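Local atomic coordinates of arginyl-tRNA synthetase, putative (Plasmodium falciparum, PDB entry 5JLD), a protein that probably joins L-arginine to its cognate tRNA at the expense of ATP, as a class I aminoacyl-tRNA synthetase of the malaria parasite. Residues Asn176-Trp181 with Leu270-Glu275; Ile17-Ile22 with Glu31-Thr36; Arg411-Leu416 with Gln438-Leu443. One frame throughout, in Å; residues are numbered along the deposited sequence. Where two conformers were deposited one is given.

Contact 1 (Asn176-Trp181 with Leu270-Glu275); sequences NHVGDW and LEYVGE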
loop_
_atom_site.group_PDB
_atom_site.type_symbol
_atom_site.label_atom_id
_atom_site.label_comp_id
_atom_site.label_asym_id
_atom_site.label_seq_id
_atom_site.Cartn_x
_atom_site.Cartn_y
_atom_site.Cartn_z
ATOM N N ASN A 176 7.952 6.648 11.321
ATOM C CA ASN A 176 8.337 5.464 12.058
ATOM C C ASN A 176 8.230 5.709 13.568
ATOM O O ASN A 176 9.103 6.353 14.128
ATOM C CB ASN A 176 9.767 5.067 11.667
ATOM C CG ASN A 176 10.135 3.672 12.125
ATOM O OD1 ASN A 176 9.362 3.005 12.818
ATOM N ND2 ASN A 176 11.312 3.214 11.720
ATOM N N HIS A 177 7.155 5.208 14.184
ATOM C CA HIS A 177 6.861 5.341 15.618
ATOM C C HIS A 177 7.687 4.333 16.415
ATOM O O HIS A 177 7.168 3.323 16.890
ATOM C CB HIS A 177 5.353 5.139 15.869
ATOM C CG HIS A 177 4.892 5.446 17.268
ATOM N ND1 HIS A 177 4.412 6.682 17.636
ATOM C CD2 HIS A 177 4.757 4.647 18.359
ATOM C CE1 HIS A 177 4.048 6.649 18.910
ATOM N NE2 HIS A 177 4.237 5.423 19.364
ATOM N N VAL A 178 8.985 4.602 16.532
ATOM C CA VAL A 178 9.915 3.657 17.151
ATOM C C VAL A 178 9.708 3.599 18.668
ATOM O O VAL A 178 9.394 4.614 19.295
ATOM C CB VAL A 178 11.382 4.026 16.810
ATOM C CG1 VAL A 178 11.665 5.494 17.115
ATOM C CG2 VAL A 178 12.367 3.124 17.538
ATOM N N GLY A 179 9.854 2.406 19.250
ATOM C CA GLY A 179 9.758 2.245 20.688
ATOM C C GLY A 179 11.046 2.670 21.396
ATOM O O GLY A 179 11.908 1.842 21.691
ATOM N N ASP A 180 11.181 3.964 21.675
ATOM C CA ASP A 180 12.416 4.499 22.250
ATOM C C ASP A 180 12.188 5.078 23.640
ATOM O O ASP A 180 12.956 5.912 24.108
ATOM C CB ASP A 180 13.008 5.587 21.344
ATOM C CG ASP A 180 12.083 6.794 21.195
ATOM O OD1 ASP A 180 10.883 6.691 21.554
ATOM O OD2 ASP A 180 12.563 7.847 20.714
ATOM N N TRP A 181 11.124 4.642 24.297
ATOM C CA TRP A 181 10.814 5.150 25.616
ATOM C C TRP A 181 10.143 4.046 26.442
ATOM O O TRP A 181 9.143 4.264 27.125
ATOM C CB TRP A 181 9.935 6.400 25.499
ATOM C CG TRP A 181 9.911 7.250 26.734
ATOM C CD1 TRP A 181 8.878 7.360 27.620
ATOM C CD2 TRP A 181 10.956 8.112 27.224
ATOM N NE1 TRP A 181 9.212 8.226 28.629
ATOM C CE2 TRP A 181 10.480 8.702 28.415
ATOM C CE3 TRP A 181 12.243 8.436 26.775
ATOM C CZ2 TRP A 181 11.239 9.602 29.161
ATOM C CZ3 TRP A 181 13.002 9.327 27.522
ATOM C CH2 TRP A 181 12.493 9.905 28.698
ATOM N N LEU A 270 12.089 6.575 5.945
ATOM C CA LEU A 270 11.071 7.037 6.880
ATOM C C LEU A 270 11.645 7.719 8.110
ATOM O O LEU A 270 12.782 7.474 8.509
ATOM C CB LEU A 270 10.153 5.886 7.296
ATOM C CG LEU A 270 10.748 4.513 7.626
ATOM C CD1 LEU A 270 11.571 4.439 8.797
ATOM C CD2 LEU A 270 9.536 3.630 7.897
ATOM N N GLU A 271 10.834 8.584 8.700
ATOM C CA GLU A 271 11.307 9.505 9.722
ATOM C C GLU A 271 11.063 8.972 11.123
ATOM O O GLU A 271 9.918 8.733 11.504
ATOM C CB GLU A 271 10.614 10.868 9.562
ATOM C CG GLU A 271 10.888 11.805 10.747
ATOM C CD GLU A 271 10.187 13.152 10.646
ATOM O OE1 GLU A 271 9.223 13.277 9.860
ATOM O OE2 GLU A 271 10.606 14.090 11.367
ATOM N N TYR A 272 12.134 8.788 11.896
ATOM C CA TYR A 272 11.979 8.449 13.313
ATOM C C TYR A 272 11.171 9.514 14.048
ATOM O O TYR A 272 11.581 10.664 14.119
ATOM C CB TYR A 272 13.341 8.282 14.009
ATOM C CG TYR A 272 14.104 7.073 13.552
ATOM C CD1 TYR A 272 13.626 5.789 13.818
ATOM C CD2 TYR A 272 15.293 7.202 12.835
ATOM C CE1 TYR A 272 14.316 4.668 13.400
ATOM C CE2 TYR A 272 15.987 6.080 12.397
ATOM C CZ TYR A 272 15.499 4.815 12.698
ATOM O OH TYR A 272 16.185 3.693 12.284
ATOM N N VAL A 273 10.017 9.120 14.571
ATOM C CA VAL A 273 9.249 9.942 15.501
ATOM C C VAL A 273 8.826 9.030 16.652
ATOM O O VAL A 273 7.722 8.495 16.667
ATOM C CB VAL A 273 8.013 10.596 14.828
ATOM C CG1 VAL A 273 7.305 11.511 15.806
ATOM C CG2 VAL A 273 8.421 11.377 13.578
ATOM N N GLY A 274 9.724 8.824 17.604
ATOM C CA GLY A 274 9.501 7.826 18.638
ATOM C C GLY A 274 8.443 8.193 19.658
ATOM O O GLY A 274 7.898 9.294 19.632
ATOM N N GLU A 275 8.147 7.257 20.552
ATOM C CA GLU A 275 7.330 7.542 21.725
ATOM C C GLU A 275 7.876 8.748 22.517
ATOM O O GLU A 275 7.112 9.607 22.959
ATOM C CB GLU A 275 7.261 6.301 22.628
ATOM C CG GLU A 275 6.493 5.142 21.993
ATOM C CD GLU A 275 6.685 3.812 22.707
ATOM O OE1 GLU A 275 7.639 3.672 23.510
ATOM O OE2 GLU A 275 5.882 2.892 22.431
HETATM O O HOH W 1 4.948 8.675 15.857
#
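Two chain runs leave the edge of a parallel sheet together, paired first as strands and then as loops. Around the Asn176-Tyr272 bridge, Asn176 N donates to Glu271 O at 2.9 Å, and Asn176 O receives Val273 N; both bonds are nearly straight, with the donors above the carbonyl planes. The Asn176 side chain, followed outward, starts with CB 3.4 Å from Leu270 CD1. CG is anti to the backbone N (chi1 -166°). ND2 passes Leu270 CD1 at 3.2 Å, a tight fit, and runs beside Tyr272 CE1 at 3.7 Å, the amide and ring planes turned only 23° apart. Both polar ends of this buried amide are satisfied beyond the pair, ND2 by Tyr263 OH and OD1 by Ser140 N. Past the bridge the pairing loosens: His177 CA points its hydrogen straight at Val273 O, and a water bonded to His177 ND1 in the ring plane also donates to that oxygen. Glu275 N then donates to Val178 O at 3.2 Å, nearly along the C=O axis, joining the two loops. Glu275 CG lies 3.5 Å from His177 NE2, the carboxylate turned 75° from the ring; its charge might favour a protonated imidazole. Gly274 packs its CA against Val178 CG1 at 3.5 Å and against the carboxylate of Asp180, whose OD2 is held by Ser276 OG. His177 and Gly179 each centre an inverse gamma turn, which kinks the first run twice. The pair belongs to the Rossmann-type catalytic domain of class I synthetases, strand 271-272 forming the border beside strand 171-176. Helix 242-265 packs against Tyr272, which bonds Asp260, and against Asp180; helix 326-337 meets His177 and Glu275, and helix 232-238 meets Trp181.

Contact 2 (Ile17-Ile22 with Glu31-Thr36); sequences IFQNSI and EDAIVT
Gln19 OE1 is the best-held polar atom across this pair, gripped by one short bond: Ala33 N donates to it at 2.7 Å, nearly straight, from above the plane of the side-chain carbonyl. The other arm of the same amide works in the opposite sense. Gln19 NE2 donates to Glu31 O at 3.0 Å, with that oxygen only 8° out of the amide plane, so two bonds fix the rotation of the amide. A weak bond from NE2 to Gln23 OE1, one helical turn on, adds to the hold. The side chain reaches the loop by leaving CG anti to the backbone N (chi1 -172°) and bending at chi2 (63°). In effect the glutamine mimics a strand partner, reading the N-H of Ala33 and the carbonyl of Glu31 on either side of Asp32. Beside this polar clasp the methyl of Ala33 fits between helix residues, its CB 4.0 Å from Ile22 CD1 and 4.2 Å from Phe18 CB. Val35 CG2 extends the apolar seam obliquely toward the Phe18 ring, which also packs on Ile93 and Val95 of strand 93-97. Asn49 holds the same run from elsewhere, bonding Glu31 OE2, Asp32 O and Ile34 N. Helix 10-25 is thereby laid against the chain entering strand 35-37, an outermost strand of the four-stranded antiparallel sheet; such a helix-on-sheet layer is characteristic of the alpha/beta N-terminal domain of arginyl-tRNA synthetases.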
loop_
_atom_site.group_PDB
_atom_site.type_symbol
_atom_site.label_atom_id
_atom_site.label_comp_id
_atom_site.label_asym_id
_atom_site.label_seq_id
_atom_site.Cartn_x
_atom_site.Cartn_y
_atom_site.Cartn_z
ATOM N N ILE A 17 -22.697 6.789 -15.711
ATOM C CA ILE A 17 -23.644 6.513 -16.806
ATOM C C ILE A 17 -24.874 5.676 -16.337
ATOM O O ILE A 17 -26.059 6.030 -16.590
ATOM C CB ILE A 17 -22.908 5.822 -17.974
ATOM C CG1 ILE A 17 -21.957 6.831 -18.639
ATOM C CG2 ILE A 17 -23.904 5.170 -18.996
ATOM C CD1 ILE A 17 -20.975 6.210 -19.589
ATOM N N PHE A 18 -24.604 4.611 -15.590
ATOM C CA PHE A 18 -25.701 3.788 -15.079
ATOM C C PHE A 18 -26.571 4.517 -14.051
ATOM O O PHE A 18 -27.800 4.385 -14.065
ATOM C CB PHE A 18 -25.167 2.490 -14.478
ATOM C CG PHE A 18 -24.910 1.432 -15.503
ATOM C CD1 PHE A 18 -25.919 0.544 -15.868
ATOM C CD2 PHE A 18 -23.669 1.341 -16.132
ATOM C CE1 PHE A 18 -25.686 -0.429 -16.829
ATOM C CE2 PHE A 18 -23.432 0.371 -17.101
ATOM C CZ PHE A 18 -24.441 -0.519 -17.446
ATOM N N GLN A 19 -25.931 5.283 -13.166
ATOM C CA GLN A 19 -26.640 6.081 -12.164
ATOM C C GLN A 19 -27.635 7.022 -12.833
ATOM O O GLN A 19 -28.802 7.127 -12.411
ATOM C CB GLN A 19 -25.646 6.890 -11.300
ATOM C CG GLN A 19 -26.289 7.599 -10.110
ATOM C CD GLN A 19 -26.887 6.630 -9.112
ATOM O OE1 GLN A 19 -26.171 5.855 -8.476
ATOM N NE2 GLN A 19 -28.211 6.655 -8.979
ATOM N N ASN A 20 -27.186 7.696 -13.886
ATOM C CA ASN A 20 -28.086 8.617 -14.578
ATOM C C ASN A 20 -29.227 7.838 -15.233
ATOM O O ASN A 20 -30.392 8.267 -15.161
ATOM C CB ASN A 20 -27.347 9.458 -15.627
ATOM C CG ASN A 20 -26.277 10.387 -15.004
ATOM O OD1 ASN A 20 -26.212 10.553 -13.783
ATOM N ND2 ASN A 20 -25.456 10.997 -15.854
ATOM N N SER A 21 -28.919 6.692 -15.855
ATOM C CA SER A 21 -30.034 5.933 -16.461
ATOM C C SER A 21 -31.065 5.448 -15.430
ATOM O O SER A 21 -32.266 5.507 -15.667
ATOM C CB SER A 21 -29.535 4.733 -17.243
ATOM O OG SER A 21 -30.634 4.096 -17.857
ATOM N N ILE A 22 -30.583 4.981 -14.287
ATOM C CA ILE A 22 -31.435 4.523 -13.200
ATOM C C ILE A 22 -32.318 5.655 -12.706
ATOM O O ILE A 22 -33.532 5.483 -12.559
ATOM C CB ILE A 22 -30.594 3.969 -12.015
ATOM C CG1 ILE A 22 -30.023 2.584 -12.357
ATOM C CG2 ILE A 22 -31.441 3.886 -10.754
ATOM C CD1 ILE A 22 -28.917 2.136 -11.396
ATOM N N GLU A 31 -31.098 4.689 -5.103
ATOM C CA GLU A 31 -30.463 3.465 -5.565
ATOM C C GLU A 31 -29.094 3.820 -6.139
ATOM O O GLU A 31 -28.988 4.320 -7.258
ATOM C CB GLU A 31 -31.351 2.761 -6.613
ATOM C CG GLU A 31 -30.738 1.514 -7.272
ATOM C CD GLU A 31 -30.757 0.292 -6.369
ATOM O OE1 GLU A 31 -31.644 0.204 -5.494
ATOM O OE2 GLU A 31 -29.866 -0.573 -6.515
ATOM N N ASP A 32 -28.048 3.588 -5.357
ATOM C CA ASP A 32 -26.701 3.918 -5.791
ATOM C C ASP A 32 -26.188 2.826 -6.718
ATOM O O ASP A 32 -26.159 1.649 -6.351
ATOM C CB ASP A 32 -25.770 4.098 -4.592
ATOM C CG ASP A 32 -24.456 4.755 -4.971
ATOM O OD1 ASP A 32 -23.497 4.032 -5.314
ATOM O OD2 ASP A 32 -24.383 6.001 -4.922
ATOM N N ALA A 33 -25.810 3.222 -7.928
ATOM C CA ALA A 33 -25.339 2.271 -8.926
ATOM C C ALA A 33 -24.031 1.651 -8.475
ATOM O O ALA A 33 -23.142 2.344 -7.988
ATOM C CB ALA A 33 -25.165 2.943 -10.277
ATOM N N ILE A 34 -23.924 0.339 -8.624
ATOM C CA ILE A 34 -22.669 -0.333 -8.350
ATOM C C ILE A 34 -22.182 -1.021 -9.619
ATOM O O ILE A 34 -22.941 -1.699 -10.315
ATOM C CB ILE A 34 -22.788 -1.343 -7.198
ATOM C CG1 ILE A 34 -23.170 -0.616 -5.904
ATOM C CG2 ILE A 34 -21.472 -2.076 -7.013
ATOM C CD1 ILE A 34 -23.224 -1.515 -4.676
ATOM N N VAL A 35 -20.908 -0.818 -9.908
ATOM C CA VAL A 35 -20.287 -1.314 -11.112
ATOM C C VAL A 35 -19.122 -2.230 -10.755
ATOM O O VAL A 35 -18.283 -1.897 -9.914
ATOM C CB VAL A 35 -19.829 -0.132 -12.000
ATOM C CG1 VAL A 35 -18.823 -0.582 -13.068
ATOM C CG2 VAL A 35 -21.048 0.513 -12.623
ATOM N N THR A 36 -19.111 -3.402 -11.373
ATOM C CA THR A 36 -18.023 -4.358 -11.227
ATOM C C THR A 36 -17.471 -4.747 -12.586
ATOM O O THR A 36 -17.889 -4.223 -13.618
ATOM C CB THR A 36 -18.468 -5.657 -10.513
ATOM O OG1 THR A 36 -19.384 -6.365 -11.355
ATOM C CG2 THR A 36 -19.114 -5.367 -9.170
#

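Contact 3 (Arg411-Leu416 with Gln438-Leu443); sequences RAKRDL and QLSESL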
loop_
_atom_site.group_PDB
_atom_site.type_symbol
_atom_site.label_atom_id
_atom_site.label_comp_id
_atom_site.label_asym_id
_atom_site.label_seq_id
_atom_site.Cartn_x
_atom_site.Cartn_y
_atom_site.Cartn_z
ATOM N N ARG A 411 20.750 -17.449 -2.522
ATOM C CA ARG A 411 19.860 -18.287 -3.331
ATOM C C ARG A 411 19.589 -17.721 -4.750
ATOM O O ARG A 411 19.663 -18.450 -5.762
ATOM C CB ARG A 411 18.534 -18.490 -2.590
ATOM C CG ARG A 411 18.501 -19.695 -1.669
ATOM C CD ARG A 411 18.292 -20.975 -2.472
ATOM N NE ARG A 411 16.878 -21.229 -2.739
ATOM N N ALA A 412 19.277 -16.426 -4.816
ATOM C CA ALA A 412 19.000 -15.759 -6.084
ATOM C C ALA A 412 20.225 -15.788 -6.990
ATOM O O ALA A 412 20.111 -16.074 -8.176
ATOM C CB ALA A 412 18.546 -14.326 -5.853
ATOM N N LYS A 413 21.392 -15.493 -6.429
ATOM C CA LYS A 413 22.625 -15.528 -7.197
ATOM C C LYS A 413 22.887 -16.931 -7.730
ATOM O O LYS A 413 23.262 -17.093 -8.886
ATOM C CB LYS A 413 23.819 -15.074 -6.361
ATOM C CG LYS A 413 25.135 -15.385 -7.049
ATOM C CD LYS A 413 26.329 -15.010 -6.215
ATOM C CE LYS A 413 26.490 -13.514 -6.147
ATOM N NZ LYS A 413 27.766 -13.158 -5.461
ATOM N N ARG A 414 22.693 -17.937 -6.881
ATOM C CA ARG A 414 22.833 -19.338 -7.293
ATOM C C ARG A 414 21.946 -19.664 -8.502
ATOM O O ARG A 414 22.423 -20.161 -9.545
ATOM C CB ARG A 414 22.498 -20.262 -6.117
ATOM C CG ARG A 414 22.265 -21.720 -6.482
ATOM C CD ARG A 414 21.930 -22.541 -5.239
ATOM N NE ARG A 414 20.728 -23.353 -5.420
ATOM C CZ ARG A 414 19.985 -23.823 -4.422
ATOM N NH1 ARG A 414 20.313 -23.558 -3.163
ATOM N NH2 ARG A 414 18.908 -24.554 -4.685
ATOM N N ASP A 415 20.655 -19.368 -8.370
ATOM C CA ASP A 415 19.730 -19.639 -9.462
ATOM C C ASP A 415 20.145 -18.883 -10.727
ATOM O O ASP A 415 20.113 -19.436 -11.836
ATOM C CB ASP A 415 18.304 -19.273 -9.056
ATOM C CG ASP A 415 17.861 -19.990 -7.790
ATOM O OD1 ASP A 415 18.347 -21.118 -7.540
ATOM O OD2 ASP A 415 17.036 -19.423 -7.041
ATOM N N LEU A 416 20.574 -17.637 -10.542
ATOM C CA LEU A 416 20.963 -16.760 -11.642
ATOM C C LEU A 416 22.166 -17.289 -12.425
ATOM O O LEU A 416 22.091 -17.439 -13.636
ATOM C CB LEU A 416 21.257 -15.351 -11.123
ATOM C CG LEU A 416 21.734 -14.328 -12.158
ATOM C CD1 LEU A 416 20.752 -14.237 -13.313
ATOM C CD2 LEU A 416 21.934 -12.962 -11.527
ATOM N N GLN A 438 25.216 -7.034 -6.569
ATOM C CA GLN A 438 24.168 -6.020 -6.450
ATOM C C GLN A 438 22.913 -6.480 -7.156
ATOM O O GLN A 438 21.806 -6.284 -6.661
ATOM C CB GLN A 438 24.622 -4.673 -7.026
ATOM N N LEU A 439 23.097 -7.098 -8.318
ATOM C CA LEU A 439 21.978 -7.605 -9.103
ATOM C C LEU A 439 21.207 -8.672 -8.334
ATOM O O LEU A 439 19.975 -8.638 -8.280
ATOM C CB LEU A 439 22.468 -8.164 -10.444
ATOM C CG LEU A 439 21.393 -8.761 -11.358
ATOM C CD1 LEU A 439 20.429 -7.683 -11.830
ATOM C CD2 LEU A 439 22.019 -9.460 -12.556
ATOM N N SER A 440 21.944 -9.610 -7.745
ATOM C CA SER A 440 21.354 -10.668 -6.928
ATOM C C SER A 440 20.580 -10.094 -5.740
ATOM O O SER A 440 19.460 -10.518 -5.455
ATOM C CB SER A 440 22.438 -11.626 -6.426
ATOM O OG SER A 440 23.183 -12.168 -7.501
ATOM N N GLU A 441 21.188 -9.139 -5.038
ATOM C CA GLU A 441 20.521 -8.522 -3.898
ATOM C C GLU A 441 19.238 -7.823 -4.347
ATOM O O GLU A 441 18.207 -7.899 -3.677
ATOM C CB GLU A 441 21.444 -7.528 -3.203
ATOM C CG GLU A 441 20.831 -6.843 -1.990
ATOM C CD GLU A 441 21.884 -6.137 -1.142
ATOM O OE1 GLU A 441 22.353 -5.047 -1.544
ATOM O OE2 GLU A 441 22.266 -6.698 -0.091
ATOM N N SER A 442 19.308 -7.150 -5.492
ATOM C CA SER A 442 18.140 -6.474 -6.047
ATOM C C SER A 442 17.031 -7.491 -6.324
ATOM O O SER A 442 15.880 -7.298 -5.920
ATOM C CB SER A 442 18.517 -5.716 -7.319
ATOM O OG SER A 442 17.590 -4.682 -7.583
ATOM N N LEU A 443 17.397 -8.586 -6.988
ATOM C CA LEU A 443 16.456 -9.665 -7.296
ATOM C C LEU A 443 15.787 -10.224 -6.036
ATOM O O LEU A 443 14.564 -10.356 -5.984
ATOM C CB LEU A 443 17.166 -10.793 -8.054
ATOM C CG LEU A 443 17.700 -10.443 -9.446
ATOM C CD1 LEU A 443 18.376 -11.645 -10.108
ATOM C CD2 LEU A 443 16.589 -9.876 -10.338
#
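This is a buried helix-helix crossing, held by apolar side chains with no hydrogen bond between the two segments; it joins helix 401-420 to helix 436-453 in the helical part of the catalytic region. The axes of the short segments pass 8.5 Å apart at 113°, so the helices touch over a brief patch centred on Lys413 and Ser440, whose CA atoms are 5.0 Å apart. Small groups permit the approach. Ser440 presses OG onto the base of the lysine, 3.2 Å from Lys413 CB, its hydroxyl being spent within its own helix on Ile436 O. Ala412 CB faces the backbone at 3.9 Å from Ser440 O and lies near Leu443 CB. Lys413 sets CG anti to the backbone N (chi1 168°), skirts Ser440 with its methylenes, bends at chi3 (-72°) and carries NZ away to a salt bridge with Asp437, on the same helix as Ser440. The two helices are successive in the chain, linked by a connection that is partly unmodelled, and are probably part of the helical region through which the chain passes from the class I catalytic core to the anticodon-binding helices. One turn along from Ala412, Leu416 supplies the apolar end of the patch: CG stands anti to the backbone N and CD2 reaches Leu439 CD2 at 3.7 Å, then Leu443 CD1 at 4.1 Å, the Leu416 side chain crossing each of the two leucines at about a right angle. Leu439 and Leu443, one turn apart on their helix, thus share a single methyl of Leu416 as their meeting point. Helix 476-492 covers the same cluster, with Tyr481 on Leu416 and both Ile477 and Ile480 on Leu443, while Ile590 and Leu593 from the C-terminal end of the modelled chain lie against Leu439.

From the N terminus, contact 2 comes first, closing the short connection from helix 10-25 to strand 35-37 within the N-terminal domain. Contact 1 follows, bringing back the mostly helical excursion of 88 residues between its segments so that strand 271-272 settles beside strand 171-176 at the edge of the catalytic sheet. Contact 3 closes last, across the 21 residues between its segments, joining helices 401-420 and 436-453. The three lie in series, none nested or crossed. Contacts 1 and 3 both belong to the catalytic region, their nearest atoms about 17 Å apart; contact 2 lies across the chain's centre from both, its nearest atoms about 33 Å from either.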